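Local coordinates for DUF1611 domain-containing protein (Anabaena variabilis, PDB 2OBN) that is of unknown function but pairs a Rossmann-like N-terminal domain with a P-loop domain related to nucleoside triphosphatases, at residues E136-L150 against V206-M220. The protein carries 2 engineered substitutions. Numbering follows the deposited sequence.
Sequences EPANLDVASGAARTL and VRVDFAAGAVEQMVM. With PG4 (tetraethylene glycol), chain H.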
loop_
_atom_site.group_PDB
_atom_site.type_symbol
_atom_site.label_atom_id
_atom_site.label_comp_id
_atom_site.label_asym_id
_atom_site.label_seq_id
_atom_site.Cartn_x
_atom_site.Cartn_y
_atom_site.Cartn_z
ATOM N N GLU B 136 -1.613 13.248 2.408
ATOM C CA GLU B 136 -2.437 12.222 3.045
ATOM C C GLU B 136 -3.551 12.829 3.900
ATOM O O GLU B 136 -3.310 13.783 4.636
ATOM C CB GLU B 136 -1.543 11.313 3.904
ATOM C CG GLU B 136 -2.266 10.174 4.575
ATOM C CD GLU B 136 -1.346 9.215 5.310
ATOM O OE1 GLU B 136 -0.298 8.809 4.758
ATOM O OE2 GLU B 136 -1.716 8.831 6.438
ATOM N N PRO B 137 -4.780 12.296 3.801
ATOM C CA PRO B 137 -5.817 12.831 4.689
ATOM C C PRO B 137 -5.470 12.639 6.169
ATOM O O PRO B 137 -4.721 11.723 6.536
ATOM C CB PRO B 137 -7.054 12.005 4.334
ATOM C CG PRO B 137 -6.779 11.430 2.994
ATOM C CD PRO B 137 -5.304 11.238 2.923
ATOM N N ALA B 138 -6.008 13.505 7.007
ATOM C CA ALA B 138 -5.761 13.435 8.436
ATOM C C ALA B 138 -6.644 12.399 9.135
ATOM O O ALA B 138 -7.701 12.011 8.631
ATOM C CB ALA B 138 -6.006 14.803 9.055
ATOM N N ASN B 139 -6.194 11.989 10.316
ATOM C CA ASN B 139 -6.943 11.100 11.202
ATOM C C ASN B 139 -7.325 9.764 10.598
ATOM O O ASN B 139 -8.456 9.303 10.756
ATOM C CB ASN B 139 -8.205 11.817 11.724
ATOM C CG ASN B 139 -7.887 13.154 12.394
ATOM O OD1 ASN B 139 -8.581 14.147 12.167
ATOM N ND2 ASN B 139 -6.823 13.189 13.204
ATOM N N LEU B 140 -6.383 9.138 9.910
ATOM C CA LEU B 140 -6.625 7.832 9.347
ATOM C C LEU B 140 -6.368 6.788 10.417
ATOM O O LEU B 140 -5.560 6.996 11.322
ATOM C CB LEU B 140 -5.731 7.584 8.147
ATOM C CG LEU B 140 -6.038 8.463 6.935
ATOM C CD1 LEU B 140 -5.094 8.100 5.801
ATOM C CD2 LEU B 140 -7.510 8.311 6.500
ATOM N N ASP B 141 -7.100 5.682 10.333
ATOM C CA ASP B 141 -6.927 4.581 11.268
ATOM C C ASP B 141 -6.819 3.337 10.402
ATOM O O ASP B 141 -6.838 3.447 9.172
ATOM C CB ASP B 141 -8.110 4.484 12.236
ATOM C CG ASP B 141 -7.718 3.891 13.594
ATOM O OD1 ASP B 141 -6.522 3.561 13.794
ATOM O OD2 ASP B 141 -8.607 3.760 14.468
ATOM N N VAL B 142 -6.670 2.171 11.029
ATOM C CA VAL B 142 -6.602 0.920 10.293
ATOM C C VAL B 142 -8.046 0.531 9.939
ATOM O O VAL B 142 -8.967 0.769 10.723
ATOM C CB VAL B 142 -5.843 -0.162 11.096
ATOM C CG1 VAL B 142 -5.861 -1.500 10.354
ATOM C CG2 VAL B 142 -4.392 0.294 11.315
ATOM N N ALA B 143 -8.249 -0.013 8.741
ATOM C CA ALA B 143 -9.596 -0.413 8.312
ATOM C C ALA B 143 -10.007 -1.727 8.975
ATOM O O ALA B 143 -9.151 -2.556 9.309
ATOM C CB ALA B 143 -9.656 -0.545 6.834
ATOM N N SER B 144 -11.316 -1.913 9.142
ATOM C CA SER B 144 -11.859 -3.105 9.797
ATOM C C SER B 144 -12.964 -3.801 8.994
ATOM O O SER B 144 -13.706 -4.617 9.552
ATOM C CB SER B 144 -12.424 -2.705 11.166
ATOM O OG SER B 144 -13.558 -1.865 11.012
ATOM N N GLY B 145 -13.067 -3.501 7.700
ATOM C CA GLY B 145 -14.129 -4.063 6.868
ATOM C C GLY B 145 -15.529 -3.517 7.177
ATOM O O GLY B 145 -16.531 -4.155 6.830
ATOM N N ALA B 146 -15.597 -2.323 7.785
ATOM C CA ALA B 146 -16.865 -1.690 8.201
ATOM C C ALA B 146 -17.814 -1.361 7.067
ATOM O O ALA B 146 -19.003 -1.216 7.312
ATOM C CB ALA B 146 -16.596 -0.421 8.996
ATOM N N ALA B 147 -17.290 -1.225 5.845
ATOM C CA ALA B 147 -18.098 -0.911 4.675
ATOM C C ALA B 147 -19.047 -2.042 4.279
ATOM O O ALA B 147 -20.032 -1.790 3.610
ATOM C CB ALA B 147 -17.199 -0.557 3.509
ATOM N N ARG B 148 -18.754 -3.278 4.698
ATOM C CA ARG B 148 -19.592 -4.432 4.384
ATOM C C ARG B 148 -20.992 -4.272 4.951
ATOM O O ARG B 148 -21.922 -4.946 4.519
ATOM C CB ARG B 148 -18.986 -5.709 4.973
ATOM C CG ARG B 148 -19.236 -5.884 6.442
ATOM C CD ARG B 148 -18.394 -6.981 7.040
ATOM N NE ARG B 148 -18.802 -7.240 8.416
ATOM C CZ ARG B 148 -18.529 -6.456 9.467
ATOM N NH1 ARG B 148 -17.818 -5.332 9.352
ATOM N NH2 ARG B 148 -18.961 -6.814 10.669
ATOM N N THR B 149 -21.085 -3.426 5.979
ATOM C CA THR B 149 -22.304 -3.076 6.693
ATOM C C THR B 149 -23.238 -2.114 5.935
ATOM O O THR B 149 -24.405 -1.957 6.314
ATOM C CB THR B 149 -21.881 -2.301 7.963
ATOM O OG1 THR B 149 -20.907 -3.047 8.695
ATOM C CG2 THR B 149 -23.000 -2.049 8.845
ATOM N N LEU B 150 -22.717 -1.455 4.900
ATOM C CA LEU B 150 -23.462 -0.424 4.203
ATOM C C LEU B 150 -24.541 -0.992 3.285
ATOM O O LEU B 150 -24.363 -2.064 2.707
ATOM C CB LEU B 150 -22.527 0.501 3.426
ATOM C CG LEU B 150 -21.514 1.327 4.222
ATOM C CD1 LEU B 150 -20.479 1.887 3.255
ATOM C CD2 LEU B 150 -22.164 2.434 5.011
ATOM N N VAL B 206 -0.805 7.577 0.064
ATOM C CA VAL B 206 -1.116 7.227 1.456
ATOM C C VAL B 206 -0.139 6.140 1.921
ATOM O O VAL B 206 0.256 5.261 1.134
ATOM C CB VAL B 206 -2.572 6.722 1.616
ATOM C CG1 VAL B 206 -2.852 6.284 3.070
ATOM C CG2 VAL B 206 -3.565 7.804 1.200
ATOM N N ARG B 207 0.265 6.201 3.191
ATOM C CA ARG B 207 1.166 5.182 3.744
ATOM C C ARG B 207 0.445 3.842 3.746
ATOM O O ARG B 207 -0.769 3.790 3.968
ATOM C CB ARG B 207 1.602 5.539 5.169
ATOM C CG ARG B 207 2.553 6.725 5.249
ATOM C CD ARG B 207 2.696 7.218 6.678
ATOM N NE ARG B 207 1.516 7.958 7.122
ATOM C CZ ARG B 207 1.380 8.530 8.319
ATOM N NH1 ARG B 207 2.328 8.438 9.236
ATOM N NH2 ARG B 207 0.272 9.189 8.615
ATOM N N VAL B 208 1.208 2.773 3.521
ATOM C CA VAL B 208 0.660 1.411 3.421
ATOM C C VAL B 208 -0.290 1.055 4.575
ATOM O O VAL B 208 -1.416 0.606 4.334
ATOM C CB VAL B 208 1.805 0.374 3.239
ATOM C CG1 VAL B 208 1.376 -1.057 3.565
ATOM C CG2 VAL B 208 2.361 0.446 1.828
ATOM N N ASP B 209 0.150 1.305 5.798
ATOM C CA ASP B 209 -0.606 0.989 7.016
ATOM C C ASP B 209 -2.022 1.596 7.021
ATOM O O ASP B 209 -2.968 0.996 7.552
ATOM C CB ASP B 209 0.140 1.554 8.247
ATOM C CG ASP B 209 0.144 0.625 9.446
ATOM O OD1 ASP B 209 -0.263 -0.548 9.343
ATOM O OD2 ASP B 209 0.635 1.061 10.507
ATOM N N PHE B 210 -2.163 2.788 6.445
ATOM C CA PHE B 210 -3.441 3.514 6.476
ATOM C C PHE B 210 -4.226 3.529 5.165
ATOM O O PHE B 210 -5.296 4.160 5.095
ATOM C CB PHE B 210 -3.179 4.945 6.929
ATOM C CG PHE B 210 -2.501 5.034 8.271
ATOM C CD1 PHE B 210 -3.161 4.606 9.422
ATOM C CD2 PHE B 210 -1.214 5.552 8.388
ATOM C CE1 PHE B 210 -2.559 4.691 10.669
ATOM C CE2 PHE B 210 -0.606 5.661 9.647
ATOM C CZ PHE B 210 -1.282 5.220 10.788
ATOM N N ALA B 211 -3.719 2.816 4.159
ATOM C CA ALA B 211 -4.300 2.821 2.822
ATOM C C ALA B 211 -5.738 2.324 2.792
ATOM O O ALA B 211 -6.614 2.998 2.249
ATOM C CB ALA B 211 -3.416 2.007 1.839
ATOM N N ALA B 212 -5.972 1.143 3.369
ATOM C CA ALA B 212 -7.312 0.576 3.414
ATOM C C ALA B 212 -8.237 1.476 4.222
ATOM O O ALA B 212 -9.410 1.653 3.873
ATOM C CB ALA B 212 -7.271 -0.832 4.013
ATOM N N GLY B 213 -7.698 2.055 5.290
ATOM C CA GLY B 213 -8.448 2.953 6.184
ATOM C C GLY B 213 -8.856 4.231 5.473
ATOM O O GLY B 213 -9.917 4.790 5.743
ATOM N N ALA B 214 -8.013 4.677 4.541
ATOM C CA ALA B 214 -8.296 5.874 3.762
ATOM C C ALA B 214 -9.495 5.620 2.858
ATOM O O ALA B 214 -10.318 6.492 2.655
ATOM C CB ALA B 214 -7.062 6.271 2.917
ATOM N N VAL B 215 -9.566 4.419 2.298
ATOM C CA VAL B 215 -10.680 4.042 1.414
ATOM C C VAL B 215 -11.937 3.825 2.262
ATOM O O VAL B 215 -12.998 4.362 1.955
ATOM C CB VAL B 215 -10.351 2.766 0.578
ATOM C CG1 VAL B 215 -11.551 2.331 -0.259
ATOM C CG2 VAL B 215 -9.135 3.008 -0.318
ATOM N N GLU B 216 -11.803 3.064 3.342
ATOM C CA GLU B 216 -12.932 2.804 4.222
ATOM C C GLU B 216 -13.576 4.105 4.714
ATOM O O GLU B 216 -14.785 4.252 4.689
ATOM C CB GLU B 216 -12.482 1.974 5.422
ATOM C CG GLU B 216 -13.592 1.561 6.328
ATOM C CD GLU B 216 -13.099 0.750 7.489
ATOM O OE1 GLU B 216 -12.471 1.329 8.399
ATOM O OE2 GLU B 216 -13.367 -0.464 7.517
ATOM N N GLN B 217 -12.747 5.039 5.149
ATOM C CA GLN B 217 -13.219 6.315 5.670
ATOM C C GLN B 217 -14.087 7.082 4.666
ATOM O O GLN B 217 -15.131 7.600 5.025
ATOM C CB GLN B 217 -12.020 7.172 6.079
ATOM C CG GLN B 217 -12.353 8.342 6.942
ATOM C CD GLN B 217 -11.202 9.328 6.999
ATOM O OE1 GLN B 217 -10.784 9.872 5.958
ATOM N NE2 GLN B 217 -10.691 9.581 8.213
HETATM N N MSE B 218 -13.659 7.145 3.418
HETATM C CA MSE B 218 -14.419 7.849 2.385
HETATM C C MSE B 218 -15.735 7.134 2.095
HETATM O O MSE B 218 -16.787 7.761 1.971
HETATM C CB MSE B 218 -13.583 7.956 1.101
HETATM C CG MSE B 218 -14.255 8.710 -0.038
HETATM SE SE MSE B 218 -13.073 8.904 -1.582
HETATM C CE MSE B 218 -12.661 7.060 -1.721
ATOM N N VAL B 219 -15.654 5.815 1.976
ATOM C CA VAL B 219 -16.818 4.969 1.694
ATOM C C VAL B 219 -17.850 5.028 2.830
ATOM O O VAL B 219 -19.054 5.028 2.573
ATOM C CB VAL B 219 -16.373 3.516 1.412
ATOM C CG1 VAL B 219 -17.538 2.555 1.435
ATOM C CG2 VAL B 219 -15.601 3.448 0.051
HETATM N N MSE B 220 -17.396 5.080 4.075
HETATM C CA MSE B 220 -18.339 5.200 5.203
HETATM C C MSE B 220 -18.970 6.596 5.283
HETATM O O MSE B 220 -20.056 6.754 5.820
HETATM C CB MSE B 220 -17.650 4.885 6.531
HETATM C CG MSE B 220 -17.157 3.465 6.670
HETATM SE SE MSE B 220 -18.582 2.185 6.639
HETATM C CE MSE B 220 -19.395 2.553 8.333
HETATM O O1 PG4 H . -3.287 10.264 8.548
HETATM C C1 PG4 H . -2.967 10.354 9.948
HETATM C C2 PG4 H . -2.668 8.971 10.524
HETATM O O2 PG4 H . -2.143 9.067 11.857
HETATM C C3 PG4 H . -0.733 8.837 12.030
HETATM C C4 PG4 H . -0.011 10.173 12.203
HETATM O O3 PG4 H . 1.324 10.135 11.698
HETATM C C5 PG4 H . 1.957 11.421 11.665
HETATM C C6 PG4 H . 2.989 11.512 10.542
HETATM O O4 PG4 H . 2.316 11.677 9.289
HETATM C C7 PG4 H . 3.156 12.152 8.230
HETATM C C8 PG4 H . 2.641 11.673 6.870
HETATM O O5 PG4 H . 1.233 11.917 6.739
HETATM O O HOH W 1 -9.599 5.494 8.755
HETATM O O HOH W 2 -5.566 0.609 7.006
HETATM O O HOH W 3 -14.372 -1.469 5.041
#
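E216 OE2 draws in two backbone amides of the loop 136-150: A146 N at 2.9 Å and S144 N at 3.0 Å, arriving from opposite faces of the carboxylate, with water 3 probably donating to it as well. The glutamate reaches them because its CG stands anti to the backbone N (chi1 -175°) and the chain runs on extended off the helix. Toward the start of the loop the roles reverse, and E136 offers its carboxylate to R207. OE1 takes both the backbone N and NE of R207, again from opposite faces, while OE2 receives NH2 at 3.0 Å; this side-on salt bridge is skewed, the two planes lying 45° apart. An alanine in place of E136 would probably deprive the R207 guanidinium of this countercharge and leave its rotation held mainly by F210 and the glycol, with R207 N losing an acceptor. A bound tetraethylene glycol, probably from the crystallisation liquor, lies over one guanidinium face and F210 CE2 over the other.

Between these polar ends the loop runs close along helix 208-222. G213 lets D141 O come down to its CA at 3.4 Å, where a side chain would clash, and A143 CB packs on A212 CB at 3.7 Å. Water 2 accepts from A143 N and G213 N and probably donates to D209 O. L140 sets CD1 against F210 CB and A214 CB; farther on, L150 CD1 meets V219 CG1 at 3.5 Å. The second subunit borders the same helix, its H111 bonding D209. The connection from strand 130-132 of one parallel sheet to strand 153-159 of the other is thus fixed on the helix by one carboxylate from each segment, each holding backbone N-H of the other.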